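Long-range contact in syndapin (Drosophila melanogaster, PDB 3I2W), which probably takes part in endocytosis, regulating the internalisation of plasma membrane proteins, and binds phospholipids: residues Q97-Y106 against F221-I232. Residues are numbered along the deposited sequence; the frame is centred on the assembly and turned at random.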
loop_
_atom_site.group_PDB
_atom_site.type_symbol
_atom_site.label_atom_id
_atom_site.label_comp_id
_atom_site.label_asym_id
_atom_site.label_seq_id
_atom_site.Cartn_x
_atom_site.Cartn_y
_atom_site.Cartn_z
ATOM N N GLN B 97 -3.452 -12.946 -17.436
ATOM C CA GLN B 97 -2.830 -14.192 -17.787
ATOM C C GLN B 97 -3.517 -15.294 -17.022
ATOM O O GLN B 97 -3.890 -16.266 -17.585
ATOM C CB GLN B 97 -1.399 -14.182 -17.372
ATOM C CG GLN B 97 -0.441 -13.747 -18.396
ATOM C CD GLN B 97 0.981 -14.004 -17.906
ATOM O OE1 GLN B 97 1.575 -14.998 -18.303
ATOM N NE2 GLN B 97 1.499 -13.170 -16.998
ATOM N N ILE B 98 -3.650 -15.139 -15.722
ATOM C CA ILE B 98 -4.310 -16.092 -14.894
ATOM C C ILE B 98 -5.733 -16.242 -15.308
ATOM O O ILE B 98 -6.227 -17.351 -15.452
ATOM C CB ILE B 98 -4.238 -15.707 -13.424
ATOM C CG1 ILE B 98 -2.770 -15.574 -13.039
ATOM C CG2 ILE B 98 -4.894 -16.809 -12.552
ATOM C CD1 ILE B 98 -2.567 -15.021 -11.638
ATOM N N LYS B 99 -6.423 -15.145 -15.515
ATOM C CA LYS B 99 -7.778 -15.243 -15.966
ATOM C C LYS B 99 -7.895 -16.213 -17.203
ATOM O O LYS B 99 -8.856 -16.969 -17.349
ATOM C CB LYS B 99 -8.332 -13.849 -16.227
ATOM C CG LYS B 99 -9.727 -13.934 -16.832
ATOM C CD LYS B 99 -10.637 -12.875 -16.404
ATOM C CE LYS B 99 -11.368 -12.333 -17.619
ATOM N NZ LYS B 99 -12.574 -11.462 -17.252
ATOM N N THR B 100 -6.866 -16.177 -18.053
ATOM C CA THR B 100 -6.855 -16.862 -19.312
ATOM C C THR B 100 -6.620 -18.332 -19.105
ATOM O O THR B 100 -7.376 -19.178 -19.656
ATOM C CB THR B 100 -5.832 -16.265 -20.295
ATOM O OG1 THR B 100 -6.484 -15.307 -21.138
ATOM C CG2 THR B 100 -5.304 -17.321 -21.228
ATOM N N TRP B 101 -5.584 -18.659 -18.361
ATOM C CA TRP B 101 -5.243 -20.024 -18.107
ATOM C C TRP B 101 -6.426 -20.730 -17.461
ATOM O O TRP B 101 -6.790 -21.834 -17.832
ATOM C CB TRP B 101 -4.070 -19.981 -17.179
ATOM C CG TRP B 101 -3.320 -21.210 -17.022
ATOM C CD1 TRP B 101 -2.171 -21.537 -17.664
ATOM C CD2 TRP B 101 -3.547 -22.240 -16.059
ATOM N NE1 TRP B 101 -1.680 -22.734 -17.201
ATOM C CE2 TRP B 101 -2.504 -23.195 -16.215
ATOM C CE3 TRP B 101 -4.530 -22.464 -15.083
ATOM C CZ2 TRP B 101 -2.435 -24.372 -15.464
ATOM C CZ3 TRP B 101 -4.448 -23.647 -14.308
ATOM C CH2 TRP B 101 -3.413 -24.587 -14.524
ATOM N N GLN B 102 -7.047 -20.061 -16.502
ATOM C CA GLN B 102 -8.131 -20.637 -15.772
ATOM C C GLN B 102 -9.320 -20.928 -16.704
ATOM O O GLN B 102 -9.960 -21.927 -16.545
ATOM C CB GLN B 102 -8.524 -19.703 -14.610
ATOM C CG GLN B 102 -9.809 -20.117 -13.866
ATOM C CD GLN B 102 -10.246 -19.135 -12.800
ATOM O OE1 GLN B 102 -10.436 -17.971 -13.070
ATOM N NE2 GLN B 102 -10.415 -19.613 -11.580
ATOM N N LYS B 103 -9.639 -20.031 -17.627
ATOM C CA LYS B 103 -10.628 -20.266 -18.628
ATOM C C LYS B 103 -10.254 -21.486 -19.463
ATOM O O LYS B 103 -11.112 -22.241 -19.856
ATOM C CB LYS B 103 -10.674 -19.060 -19.546
ATOM C CG LYS B 103 -11.695 -19.159 -20.689
ATOM C CD LYS B 103 -11.593 -18.006 -21.754
ATOM C CE LYS B 103 -12.569 -18.305 -22.979
ATOM N NZ LYS B 103 -13.171 -17.047 -23.653
ATOM N N GLU B 104 -8.964 -21.691 -19.717
ATOM C CA GLU B 104 -8.561 -22.662 -20.720
ATOM C C GLU B 104 -8.478 -24.046 -20.196
ATOM O O GLU B 104 -8.597 -24.983 -20.965
ATOM C CB GLU B 104 -7.255 -22.295 -21.406
ATOM C CG GLU B 104 -7.577 -21.521 -22.674
ATOM C CD GLU B 104 -6.416 -20.679 -23.201
ATOM O OE1 GLU B 104 -5.225 -20.852 -22.794
ATOM O OE2 GLU B 104 -6.721 -19.824 -24.060
ATOM N N ASN B 105 -8.330 -24.179 -18.889
ATOM C CA ASN B 105 -8.100 -25.472 -18.306
ATOM C C ASN B 105 -9.196 -25.996 -17.455
ATOM O O ASN B 105 -9.035 -27.083 -16.914
ATOM C CB ASN B 105 -6.873 -25.415 -17.443
ATOM C CG ASN B 105 -5.668 -25.126 -18.227
ATOM O OD1 ASN B 105 -5.124 -26.001 -18.866
ATOM N ND2 ASN B 105 -5.220 -23.886 -18.182
ATOM N N TYR B 106 -10.269 -25.234 -17.285
ATOM C CA TYR B 106 -11.387 -25.674 -16.472
ATOM C C TYR B 106 -12.644 -25.318 -17.231
ATOM O O TYR B 106 -12.796 -24.208 -17.686
ATOM C CB TYR B 106 -11.354 -25.031 -15.075
ATOM C CG TYR B 106 -10.067 -25.294 -14.272
ATOM C CD1 TYR B 106 -9.843 -26.508 -13.650
ATOM C CD2 TYR B 106 -9.062 -24.343 -14.181
ATOM C CE1 TYR B 106 -8.648 -26.769 -12.925
ATOM C CE2 TYR B 106 -7.875 -24.585 -13.451
ATOM C CZ TYR B 106 -7.701 -25.787 -12.834
ATOM O OH TYR B 106 -6.571 -26.029 -12.156
ATOM N N PHE B 221 -1.268 -32.906 -14.801
ATOM C CA PHE B 221 -1.970 -31.651 -14.784
ATOM C C PHE B 221 -1.533 -30.806 -13.641
ATOM O O PHE B 221 -1.252 -29.650 -13.826
ATOM C CB PHE B 221 -3.431 -31.840 -14.650
ATOM C CG PHE B 221 -4.180 -30.580 -14.786
ATOM C CD1 PHE B 221 -4.103 -29.858 -15.960
ATOM C CD2 PHE B 221 -4.964 -30.112 -13.763
ATOM C CE1 PHE B 221 -4.800 -28.682 -16.109
ATOM C CE2 PHE B 221 -5.658 -28.966 -13.891
ATOM C CZ PHE B 221 -5.578 -28.235 -15.061
ATOM N N GLU B 222 -1.447 -31.373 -12.455
ATOM C CA GLU B 222 -1.017 -30.607 -11.357
ATOM C C GLU B 222 0.358 -30.046 -11.643
ATOM O O GLU B 222 0.558 -28.896 -11.382
ATOM C CB GLU B 222 -1.050 -31.425 -10.088
ATOM C CG GLU B 222 -0.840 -30.640 -8.824
ATOM C CD GLU B 222 -1.916 -29.622 -8.575
ATOM O OE1 GLU B 222 -1.794 -28.878 -7.591
ATOM O OE2 GLU B 222 -2.892 -29.503 -9.357
ATOM N N LYS B 223 1.300 -30.811 -12.185
ATOM C CA LYS B 223 2.693 -30.334 -12.366
ATOM C C LYS B 223 2.660 -29.002 -13.078
ATOM O O LYS B 223 3.249 -28.044 -12.658
ATOM C CB LYS B 223 3.498 -31.324 -13.214
ATOM C CG LYS B 223 4.985 -31.028 -13.339
ATOM C CD LYS B 223 5.582 -31.751 -14.544
ATOM C CE LYS B 223 7.077 -32.150 -14.336
ATOM N NZ LYS B 223 7.743 -32.400 -15.705
ATOM N N THR B 224 1.910 -28.984 -14.156
ATOM C CA THR B 224 1.652 -27.866 -14.944
ATOM C C THR B 224 1.107 -26.652 -14.200
ATOM O O THR B 224 1.522 -25.520 -14.452
ATOM C CB THR B 224 0.667 -28.355 -15.948
ATOM O OG1 THR B 224 1.398 -28.746 -17.098
ATOM C CG2 THR B 224 -0.386 -27.302 -16.377
ATOM N N ARG B 225 0.132 -26.863 -13.322
ATOM C CA ARG B 225 -0.424 -25.751 -12.576
ATOM C C ARG B 225 0.676 -25.201 -11.717
ATOM O O ARG B 225 0.867 -23.983 -11.647
ATOM C CB ARG B 225 -1.611 -26.160 -11.699
ATOM C CG ARG B 225 -2.293 -24.909 -11.063
ATOM C CD ARG B 225 -3.265 -25.225 -10.005
ATOM N NE ARG B 225 -2.638 -25.918 -8.873
ATOM C CZ ARG B 225 -1.979 -25.324 -7.872
ATOM N NH1 ARG B 225 -1.818 -24.014 -7.863
ATOM N NH2 ARG B 225 -1.451 -26.043 -6.888
ATOM N N LEU B 226 1.409 -26.088 -11.062
ATOM C CA LEU B 226 2.410 -25.595 -10.137
ATOM C C LEU B 226 3.500 -24.828 -10.894
ATOM O O LEU B 226 4.123 -23.952 -10.343
ATOM C CB LEU B 226 3.023 -26.699 -9.300
ATOM C CG LEU B 226 2.095 -27.476 -8.394
ATOM C CD1 LEU B 226 2.915 -28.556 -7.862
ATOM C CD2 LEU B 226 1.631 -26.713 -7.209
ATOM N N GLN B 227 3.739 -25.175 -12.147
ATOM C CA GLN B 227 4.772 -24.520 -12.871
ATOM C C GLN B 227 4.258 -23.126 -13.219
ATOM O O GLN B 227 4.898 -22.109 -12.946
ATOM C CB GLN B 227 5.188 -25.346 -14.101
ATOM C CG GLN B 227 5.865 -26.645 -13.709
ATOM C CD GLN B 227 6.494 -27.489 -14.860
ATOM O OE1 GLN B 227 7.552 -28.095 -14.634
ATOM N NE2 GLN B 227 5.838 -27.576 -16.049
ATOM N N PHE B 228 3.073 -23.076 -13.780
ATOM C CA PHE B 228 2.433 -21.838 -14.086
ATOM C C PHE B 228 2.439 -20.914 -12.883
ATOM O O PHE B 228 2.887 -19.780 -12.999
ATOM C CB PHE B 228 1.029 -22.145 -14.505
ATOM C CG PHE B 228 0.246 -20.964 -14.851
ATOM C CD1 PHE B 228 0.547 -20.233 -15.961
ATOM C CD2 PHE B 228 -0.814 -20.575 -14.070
ATOM C CE1 PHE B 228 -0.207 -19.126 -16.287
ATOM C CE2 PHE B 228 -1.565 -19.492 -14.386
ATOM C CZ PHE B 228 -1.259 -18.761 -15.489
ATOM N N PHE B 229 1.974 -21.387 -11.733
ATOM C CA PHE B 229 1.925 -20.504 -10.576
ATOM C C PHE B 229 3.297 -19.973 -10.220
ATOM O O PHE B 229 3.421 -18.826 -9.822
ATOM C CB PHE B 229 1.259 -21.172 -9.360
ATOM C CG PHE B 229 -0.256 -21.081 -9.357
ATOM C CD1 PHE B 229 -0.921 -20.726 -8.222
ATOM C CD2 PHE B 229 -1.006 -21.371 -10.491
ATOM C CE1 PHE B 229 -2.305 -20.647 -8.225
ATOM C CE2 PHE B 229 -2.377 -21.302 -10.498
ATOM C CZ PHE B 229 -3.027 -20.973 -9.388
ATOM N N LYS B 230 4.335 -20.785 -10.389
ATOM C CA LYS B 230 5.679 -20.316 -10.122
ATOM C C LYS B 230 6.048 -19.111 -11.035
ATOM O O LYS B 230 6.694 -18.143 -10.594
ATOM C CB LYS B 230 6.669 -21.452 -10.262
ATOM C CG LYS B 230 7.925 -21.158 -9.520
ATOM C CD LYS B 230 9.109 -21.858 -10.158
ATOM C CE LYS B 230 10.385 -21.552 -9.379
ATOM N NZ LYS B 230 10.987 -22.722 -8.743
ATOM N N GLU B 231 5.585 -19.150 -12.283
ATOM C CA GLU B 231 5.960 -18.160 -13.220
ATOM C C GLU B 231 5.307 -16.850 -12.940
ATOM O O GLU B 231 5.929 -15.808 -13.082
ATOM C CB GLU B 231 5.535 -18.585 -14.632
ATOM C CG GLU B 231 6.404 -19.782 -15.235
ATOM C CD GLU B 231 7.941 -19.704 -14.730
ATOM O OE1 GLU B 231 8.586 -18.598 -15.074
ATOM O OE2 GLU B 231 8.447 -20.721 -13.997
ATOM N N ILE B 232 4.018 -16.907 -12.646
ATOM C CA ILE B 232 3.190 -15.755 -12.365
ATOM C C ILE B 232 3.755 -15.098 -11.108
ATOM O O ILE B 232 4.007 -13.911 -11.091
ATOM C CB ILE B 232 1.766 -16.221 -12.112
ATOM C CG1 ILE B 232 1.085 -16.638 -13.398
ATOM C CG2 ILE B 232 0.962 -15.214 -11.379
ATOM C CD1 ILE B 232 0.953 -15.568 -14.370
#
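Phe221 turns its edge toward the face of Tyr106 in an offset edge-to-face pair, planes 81° apart, where helices 63-105 and 169-240 run antiparallel in the elongated helical bundle of the F-BAR domain. The Phe221 ring also receives Asn105 at its edge, with CB of Asn105 3.9 Å from CZ of Phe221. One turn on, Thr224 brings CG2 to the edge of the Trp101 indole, 3.7 Å from CZ2. Arg225 lays CB and CG near CH2 of Trp101, while its guanidinium bends away to a salt bridge with Glu222, NH2 to OE1 2.9 Å, and to a second with Glu61 of the other subunit, which ties this face of helix 169-240 to the dimer partner. Phe228 then stacks face to face on the five-membered ring of Trp101, centroids 3.6 Å apart and planes 10° from parallel. Both side chains leave the backbone with CG anti to N (Trp101 chi1 -165°), which carries them past each other in opposite directions between the helices. With Trp101 reduced to an alanine, Phe228 would probably lose its stacking partner and a gap would open beside Thr224 and Arg225. At the far end Ile232 packs CG2 on CD1 of Ile98 at 3.5 Å, and its CD1 lies 3.6 Å from NE2 of Gln97, an amide nitrogen that hydrogen-bonds to OD1 of Asn235.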